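Local coordinates for beta-ketoacyl-[acyl-carrier-protein] synthase FabY (Pseudomonas aeruginosa, PDB 4CW4) that catalyses the condensation of acetyl-CoA with malonyl-ACP to give beta-acetoacetyl-ACP, the primer that starts fatty acid biosynthesis, at residues S88-R92 / K472-G476; F361-S367 / V475-T481. The contacts are given in a common frame with arbitrary orientation. Where two conformers were deposited one is given. Residues are numbered along the deposited sequence.

Interaction 1 (S88-R92 / K472-G476); sequences STLVR and KAYVG
Build 472-475 as a helical turn, with G476 N bonded to K472 O at 3.0 Å and G476 leaving the helix at positive phi (67°). Against its C-terminal end set 88-92, extended at V91 and R92 and kinked at L90, also at positive phi (68°). The closest CA atoms are those of L90 and V475, 5.2 Å apart.

One backbone hydrogen bond joins the two: V91 N donates to Y474 O at 3.1 Å, near the end of the turn. R92 NH1 reaches back to L90 O at 2.8 Å; its guanidinium also salt-bridges E95 and binds Q172, L173 and T175.

In the apolar packing, L90 (chi1 m, chi2 t) brings CD1 to 4.1 Å from Y474 CD1, at the ring edge, and CD2 to 4.3 Å from V475 CG1. V91 (chi1 t) points at the helix end, its CG2 3.4 Å from G476 N.

The CA-CB bond of K472 points away from 88-92, and its NZ is hydrogen-bonded to H439 O. The contact joins strand 91-93 and its lead-in to the end of helix 472-475, where the K472 side chain is about 4 Å from those of H477 and H439, predicted catalytic residues of the thiolase-like fold.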
ATOM      1  N   SER A  88       3.907   7.882  31.997  1.00 13.02           N
ATOM      2  CA  SER A  88       3.598   8.630  30.776  1.00 12.50           C
ATOM      3  C   SER A  88       4.327   8.089  29.531  1.00 11.02           C
ATOM      4  O   SER A  88       4.473   8.786  28.519  1.00 11.14           O
ATOM      5  CB  SER A  88       3.936  10.098  30.963  1.00 14.78           C
ATOM      6  OG  SER A  88       3.067  10.695  31.904  1.00 18.06           O
ATOM      7  N   THR A  89       4.752   6.838  29.629  1.00 10.84           N
ATOM      8  CA  THR A  89       5.315   6.098  28.523  1.00 10.17           C
ATOM      9  C   THR A  89       4.637   4.727  28.462  1.00  9.76           C
ATOM     10  O   THR A  89       3.923   4.339  29.385  1.00 10.43           O
ATOM     11  CB  THR A  89       6.839   5.913  28.683  1.00 10.36           C
ATOM     12  OG1 THR A  89       7.133   5.432  29.997  1.00 10.47           O
ATOM     13  CG2 THR A  89       7.571   7.222  28.420  1.00 10.55           C
ATOM     14  N   LEU A  90       4.877   4.009  27.364  1.00  8.97           N
ATOM     15  CA  LEU A  90       4.379   2.654  27.137  1.00  9.19           C
ATOM     16  C   LEU A  90       2.862   2.628  26.963  1.00  8.84           C
ATOM     17  O   LEU A  90       2.211   3.684  26.877  1.00 10.06           O
ATOM     18  CB  LEU A  90       4.862   1.687  28.223  1.00  9.37           C
ATOM     19  CG  LEU A  90       6.385   1.600  28.412  1.00 10.42           C
ATOM     20  CD1 LEU A  90       6.711   0.462  29.342  1.00 11.26           C
ATOM     21  CD2 LEU A  90       7.137   1.443  27.084  1.00  9.73           C
ATOM     22  N   VAL A  91       2.303   1.432  26.850  1.00  8.86           N
ATOM     23  CA  VAL A  91       0.848   1.266  26.781  1.00  9.71           C
ATOM     24  C   VAL A  91       0.201   1.854  28.041  1.00  8.98           C
ATOM     25  O   VAL A  91       0.657   1.618  29.161  1.00  9.74           O
ATOM     26  CB  VAL A  91       0.461  -0.227  26.657  1.00 10.31           C
ATOM     27  CG1 VAL A  91      -1.042  -0.428  26.811  1.00 10.47           C
ATOM     28  CG2 VAL A  91       0.959  -0.775  25.346  1.00  9.97           C
ATOM     29  N   ARG A  92      -0.861   2.637  27.858  1.00 10.13           N
ATOM     30  CA  ARG A  92      -1.565   3.277  28.979  1.00  9.72           C
ATOM     31  C   ARG A  92      -2.908   3.812  28.507  1.00  9.49           C
ATOM     32  O   ARG A  92      -3.207   3.747  27.311  1.00 10.10           O
ATOM     33  CB  ARG A  92      -0.710   4.410  29.566  1.00  9.79           C
ATOM     34  CG  ARG A  92      -0.290   5.485  28.566  1.00 10.28           C
ATOM     35  CD  ARG A  92       0.919   6.269  29.093  1.00 10.62           C
ATOM     36  NE  ARG A  92       1.163   7.489  28.321  1.00 10.32           N
ATOM     37  CZ  ARG A  92       1.824   7.552  27.171  1.00 10.69           C
ATOM     38  NH1 ARG A  92       2.385   6.468  26.638  1.00 10.83           N
ATOM     39  NH2 ARG A  92       1.943   8.718  26.557  1.00  9.55           N
ATOM     40  N   LYS A 472       5.176  -6.111  21.945  1.00  8.47           N
ATOM     41  CA  LYS A 472       3.851  -5.478  22.043  1.00  9.36           C
ATOM     42  C   LYS A 472       3.366  -5.373  23.485  1.00  9.49           C
ATOM     43  O   LYS A 472       2.460  -4.594  23.788  1.00  9.86           O
ATOM     44  CB  LYS A 472       2.811  -6.211  21.189  1.00  8.95           C
ATOM     45  CG  LYS A 472       3.077  -6.129  19.678  1.00  8.25           C
ATOM     46  CD  LYS A 472       2.058  -6.930  18.873  1.00  9.36           C
ATOM     47  CE  LYS A 472       2.346  -6.907  17.370  1.00  9.90           C
ATOM     48  NZ  LYS A 472       3.680  -7.480  17.043  1.00  9.84           N
ATOM     49  N   ALA A 473       3.964  -6.139  24.393  1.00  8.86           N
ATOM     50  CA  ALA A 473       3.638  -5.980  25.809  1.00  8.56           C
ATOM     51  C   ALA A 473       3.948  -4.559  26.278  1.00  8.78           C
ATOM     52  O   ALA A 473       3.246  -3.995  27.137  1.00  9.24           O
ATOM     53  CB  ALA A 473       4.429  -6.979  26.639  1.00  9.19           C
ATOM     54  N   TYR A 474       5.037  -4.017  25.744  1.00  8.56           N
ATOM     55  CA  TYR A 474       5.504  -2.673  26.097  1.00  8.33           C
ATOM     56  C   TYR A 474       4.853  -1.555  25.292  1.00  8.61           C
ATOM     57  O   TYR A 474       4.461  -0.534  25.865  1.00  9.34           O
ATOM     58  CB  TYR A 474       7.022  -2.572  25.919  1.00  9.07           C
ATOM     59  CG  TYR A 474       7.815  -3.496  26.805  1.00 10.31           C
ATOM     60  CD1 TYR A 474       8.058  -3.161  28.132  1.00 10.74           C
ATOM     61  CD2 TYR A 474       8.315  -4.709  26.336  1.00 10.51           C
ATOM     62  CE1 TYR A 474       8.794  -3.979  28.965  1.00 10.53           C
ATOM     63  CE2 TYR A 474       9.046  -5.548  27.176  1.00 10.41           C
ATOM     64  CZ  TYR A 474       9.283  -5.172  28.491  1.00 10.83           C
ATOM     65  OH  TYR A 474      10.005  -5.975  29.338  1.00 11.31           O
ATOM     66  N   VAL A 475       4.809  -1.708  23.964  1.00  8.69           N
ATOM     67  CA  VAL A 475       4.452  -0.588  23.095  1.00  8.77           C
ATOM     68  C   VAL A 475       3.195  -0.816  22.272  1.00  9.99           C
ATOM     69  O   VAL A 475       2.859  -0.002  21.437  1.00 10.62           O
ATOM     70  CB  VAL A 475       5.629  -0.229  22.144  1.00  9.33           C
ATOM     71  CG1 VAL A 475       6.861   0.153  22.959  1.00 10.66           C
ATOM     72  CG2 VAL A 475       5.942  -1.390  21.168  1.00 10.32           C
ATOM     73  N   GLY A 476       2.487  -1.901  22.541  1.00  9.70           N
ATOM     74  CA  GLY A 476       1.293  -2.204  21.783  1.00 10.47           C
ATOM     75  C   GLY A 476       1.617  -2.546  20.347  1.00  9.13           C
ATOM     76  O   GLY A 476       2.772  -2.829  20.004  1.00  9.88           O
TER

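Interaction 2 (F361-S367 / V475-T481); sequences FTLAESS and VGHSLAT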
ATOM      1  N   PHE A 361      -5.695  -7.149  21.112  1.00  9.71           N
ATOM      2  CA  PHE A 361      -4.521  -6.318  20.989  1.00  9.84           C
ATOM      3  C   PHE A 361      -4.803  -4.870  21.385  1.00  9.55           C
ATOM      4  O   PHE A 361      -5.957  -4.456  21.549  1.00 11.17           O
ATOM      5  CB  PHE A 361      -3.825  -6.493  19.613  1.00 10.22           C
ATOM      6  CG  PHE A 361      -4.442  -5.762  18.434  1.00 12.24           C
ATOM      7  CD1 PHE A 361      -4.104  -4.454  18.146  1.00 12.43           C
ATOM      8  CD2 PHE A 361      -5.227  -6.443  17.535  1.00 14.00           C
ATOM      9  CE1 PHE A 361      -4.584  -3.810  17.035  1.00 14.16           C
ATOM     10  CE2 PHE A 361      -5.727  -5.793  16.398  1.00 14.84           C
ATOM     11  CZ  PHE A 361      -5.397  -4.475  16.166  1.00 14.41           C
ATOM     12  N   THR A 362      -3.726  -4.117  21.565  1.00  9.75           N
ATOM     13  CA  THR A 362      -3.773  -2.702  21.866  1.00 11.45           C
ATOM     14  C   THR A 362      -3.183  -1.919  20.706  1.00 10.33           C
ATOM     15  O   THR A 362      -2.053  -2.161  20.293  1.00 10.49           O
ATOM     16  CB  THR A 362      -2.958  -2.421  23.135  1.00 14.04           C
ATOM     17  OG1 THR A 362      -3.629  -3.008  24.256  1.00 16.82           O
ATOM     18  CG2 THR A 362      -2.778  -0.921  23.376  1.00 13.92           C
ATOM     19  N   LEU A 363      -3.955  -0.969  20.200  0.50 10.15           N
ATOM     20  CA  LEU A 363      -3.543  -0.134  19.093  0.50 10.18           C
ATOM     21  C   LEU A 363      -2.451   0.842  19.537  0.50  9.18           C
ATOM     22  O   LEU A 363      -2.510   1.381  20.636  0.50  8.63           O
ATOM     23  CB  LEU A 363      -4.769   0.626  18.605  0.50 12.01           C
ATOM     24  CG  LEU A 363      -4.671   1.393  17.309  0.50 12.47           C
ATOM     25  CD1 LEU A 363      -4.429   0.452  16.155  0.50 13.28           C
ATOM     26  CD2 LEU A 363      -5.950   2.166  17.106  0.50 12.01           C
ATOM     27  N   ALA A 364      -1.466   1.082  18.673  1.00  8.96           N
ATOM     28  CA  ALA A 364      -0.344   1.945  18.988  1.00  9.19           C
ATOM     29  C   ALA A 364       0.120   2.729  17.767  1.00  8.94           C
ATOM     30  O   ALA A 364      -0.137   2.349  16.624  1.00  9.79           O
ATOM     31  CB  ALA A 364       0.804   1.134  19.526  1.00  9.22           C
ATOM     32  N   GLU A 365       0.846   3.805  18.037  1.00  9.93           N
ATOM     33  CA  GLU A 365       1.507   4.582  16.990  1.00  9.64           C
ATOM     34  C   GLU A 365       3.021   4.414  17.075  1.00  8.97           C
ATOM     35  O   GLU A 365       3.606   4.370  18.155  1.00 10.26           O
ATOM     36  CB  GLU A 365       1.157   6.064  17.132  1.00  8.97           C
ATOM     37  CG  GLU A 365       1.586   6.706  18.444  1.00  9.77           C
ATOM     38  CD  GLU A 365       1.115   8.144  18.626  1.00 10.36           C
ATOM     39  OE1 GLU A 365       0.366   8.682  17.768  1.00 11.16           O
ATOM     40  OE2 GLU A 365       1.482   8.737  19.653  1.00 10.38           O
ATOM     41  N   SER A 366       3.662   4.347  15.915  1.00  8.13           N
ATOM     42  CA  SER A 366       5.111   4.204  15.844  1.00  7.66           C
ATOM     43  C   SER A 366       5.596   4.557  14.472  1.00  7.58           C
ATOM     44  O   SER A 366       4.930   4.259  13.476  1.00  8.65           O
ATOM     45  CB  SER A 366       5.523   2.765  16.113  1.00  9.38           C
ATOM     46  OG  SER A 366       6.945   2.641  16.141  1.00  8.48           O
ATOM     47  N   SER A 367       6.760   5.187  14.407  1.00  8.35           N
ATOM     48  CA  SER A 367       7.483   5.302  13.145  1.00  8.97           C
ATOM     49  C   SER A 367       8.912   4.907  13.417  1.00  8.21           C
ATOM     50  O   SER A 367       9.536   5.405  14.349  1.00  9.40           O
ATOM     51  CB  SER A 367       7.430   6.705  12.542  1.00 10.98           C
ATOM     52  OG  SER A 367       8.104   6.713  11.288  1.00 11.64           O
ATOM     53  N   VAL A 475       4.809  -1.708  23.964  1.00  8.69           N
ATOM     54  CA  VAL A 475       4.452  -0.588  23.095  1.00  8.77           C
ATOM     55  C   VAL A 475       3.195  -0.816  22.272  1.00  9.99           C
ATOM     56  O   VAL A 475       2.859  -0.002  21.437  1.00 10.62           O
ATOM     57  CB  VAL A 475       5.629  -0.229  22.144  1.00  9.33           C
ATOM     58  CG1 VAL A 475       6.861   0.153  22.959  1.00 10.66           C
ATOM     59  CG2 VAL A 475       5.942  -1.390  21.168  1.00 10.32           C
ATOM     60  N   GLY A 476       2.487  -1.901  22.541  1.00  9.70           N
ATOM     61  CA  GLY A 476       1.293  -2.204  21.783  1.00 10.47           C
ATOM     62  C   GLY A 476       1.617  -2.546  20.347  1.00  9.13           C
ATOM     63  O   GLY A 476       2.772  -2.829  20.004  1.00  9.88           O
ATOM     64  N   HIS A 477       0.577  -2.547  19.525  1.00  8.38           N
ATOM     65  CA  HIS A 477       0.615  -3.007  18.151  1.00  8.77           C
ATOM     66  C   HIS A 477       0.496  -1.822  17.204  1.00  8.14           C
ATOM     67  O   HIS A 477      -0.582  -1.263  17.032  1.00  8.81           O
ATOM     68  CB  HIS A 477      -0.557  -3.959  17.954  1.00  9.44           C
ATOM     69  CG  HIS A 477      -0.495  -4.740  16.689  1.00 10.49           C
ATOM     70  ND1 HIS A 477       0.277  -4.349  15.625  1.00 11.27           N
ATOM     71  CD2 HIS A 477      -1.093  -5.898  16.321  1.00 12.31           C
ATOM     72  CE1 HIS A 477       0.167  -5.241  14.653  1.00 13.14           C
ATOM     73  NE2 HIS A 477      -0.660  -6.191  15.048  1.00 14.34           N
ATOM     74  N   SER A 478       1.611  -1.434  16.596  1.00  7.99           N
ATOM     75  CA  SER A 478       1.654  -0.258  15.717  1.00  9.30           C
ATOM     76  C   SER A 478       1.382  -0.581  14.249  1.00  8.51           C
ATOM     77  O   SER A 478       1.693   0.208  13.358  1.00  8.92           O
ATOM     78  CB  SER A 478       2.997   0.460  15.854  1.00  9.57           C
ATOM     79  OG  SER A 478       4.039  -0.429  15.493  1.00  8.87           O
ATOM     80  N   LEU A 479       0.752  -1.723  14.005  1.00  8.78           N
ATOM     81  CA  LEU A 479       0.167  -2.023  12.697  1.00  9.29           C
ATOM     82  C   LEU A 479       1.298  -2.165  11.668  1.00 10.10           C
ATOM     83  O   LEU A 479       2.102  -3.082  11.801  1.00  9.98           O
ATOM     84  CB  LEU A 479      -0.899  -0.992  12.309  1.00  9.12           C
ATOM     85  CG  LEU A 479      -2.062  -0.806  13.295  1.00 11.20           C
ATOM     86  CD1 LEU A 479      -3.138   0.078  12.693  1.00 11.30           C
ATOM     87  CD2 LEU A 479      -2.664  -2.137  13.766  1.00 12.94           C
ATOM     88  N   ALA A 480       1.384  -1.285  10.662  1.00  9.99           N
ATOM     89  CA  ALA A 480       2.478  -1.414   9.689  1.00 10.19           C
ATOM     90  C   ALA A 480       3.840  -1.497  10.363  1.00  9.66           C
ATOM     91  O   ALA A 480       4.708  -2.248   9.937  1.00 10.86           O
ATOM     92  CB  ALA A 480       2.504  -0.264   8.674  1.00 12.00           C
ATOM     93  N   THR A 481       4.016  -0.725  11.424  1.00  9.39           N
ATOM     94  CA  THR A 481       5.332  -0.553  12.018  1.00  8.56           C
ATOM     95  C   THR A 481       5.649  -1.645  13.036  1.00  8.51           C
ATOM     96  O   THR A 481       6.738  -1.671  13.597  1.00  9.76           O
ATOM     97  CB  THR A 481       5.394   0.839  12.680  1.00  9.53           C
ATOM     98  OG1 THR A 481       4.856   1.791  11.759  1.00  9.76           O
ATOM     99  CG2 THR A 481       6.812   1.245  13.051  1.00  9.64           C
TER
HETATM  100  O   HOH W   1       3.998   2.841  20.475  1.00 10.60           O
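H477, A364 and S366 organise this contact, in which 361-367 runs alongside the loop between helices 472-475 and 482-496. H477 is gripped through its backbone: its N donates to T362 O at 2.8 Å and its O accepts from A364 N at 3.0 Å, a single beta bridge with L363. Its ring presents an edge to the face of F361, centroids 4.8 Å apart and planes at 55°, and H477 ND1 accepts from L479 N at 3.1 Å.

A364 and S478 have the closest CA atoms, 4.4 Å apart. A364 CB lies just 3.0 Å from V475 O, and S478 CA makes a CA-H...O contact to A364 O at 3.3 Å. At G476, with positive phi, an ideal CB would lie 3.0 Å from T362 O and 3.2 Å from A364 CB, so a side chain would collide there.

S366 closes the far end: its O accepts from T481 OG1 at 3.0 Å, its CB packs 3.4 Å from S478 CB, and both serine hydroxyls bond to D485.

H477 is a predicted catalytic residue beside C286 and H439. With ND1 accepting from L479 N, a neutral ring would carry its proton on NE2, which probably faces the reaction, consistent with the Cys-His-His site of KAS I/II enzymes.

Overall arrangement
From the N terminus, the chain reaches 88-92 just after helix 74-87, passes through 361-367 at the start of strand 366-374, and returns at 472-481. Interaction 1 closes a loop of 379 residues; interaction 2 closes one of 107 that begins inside the longer loop and ends a few residues beyond it, at the shared V475 and G476. The helical turn and the loop after it are therefore held by an early part of the chain and by the lead-in to a strand of the large mixed sheet. The two sites touch directly: V91 CG1 meets T362 CG2 at 3.9 Å, and K472 CE packs on H477 CG at 3.6 Å, beside the predicted catalytic histidines.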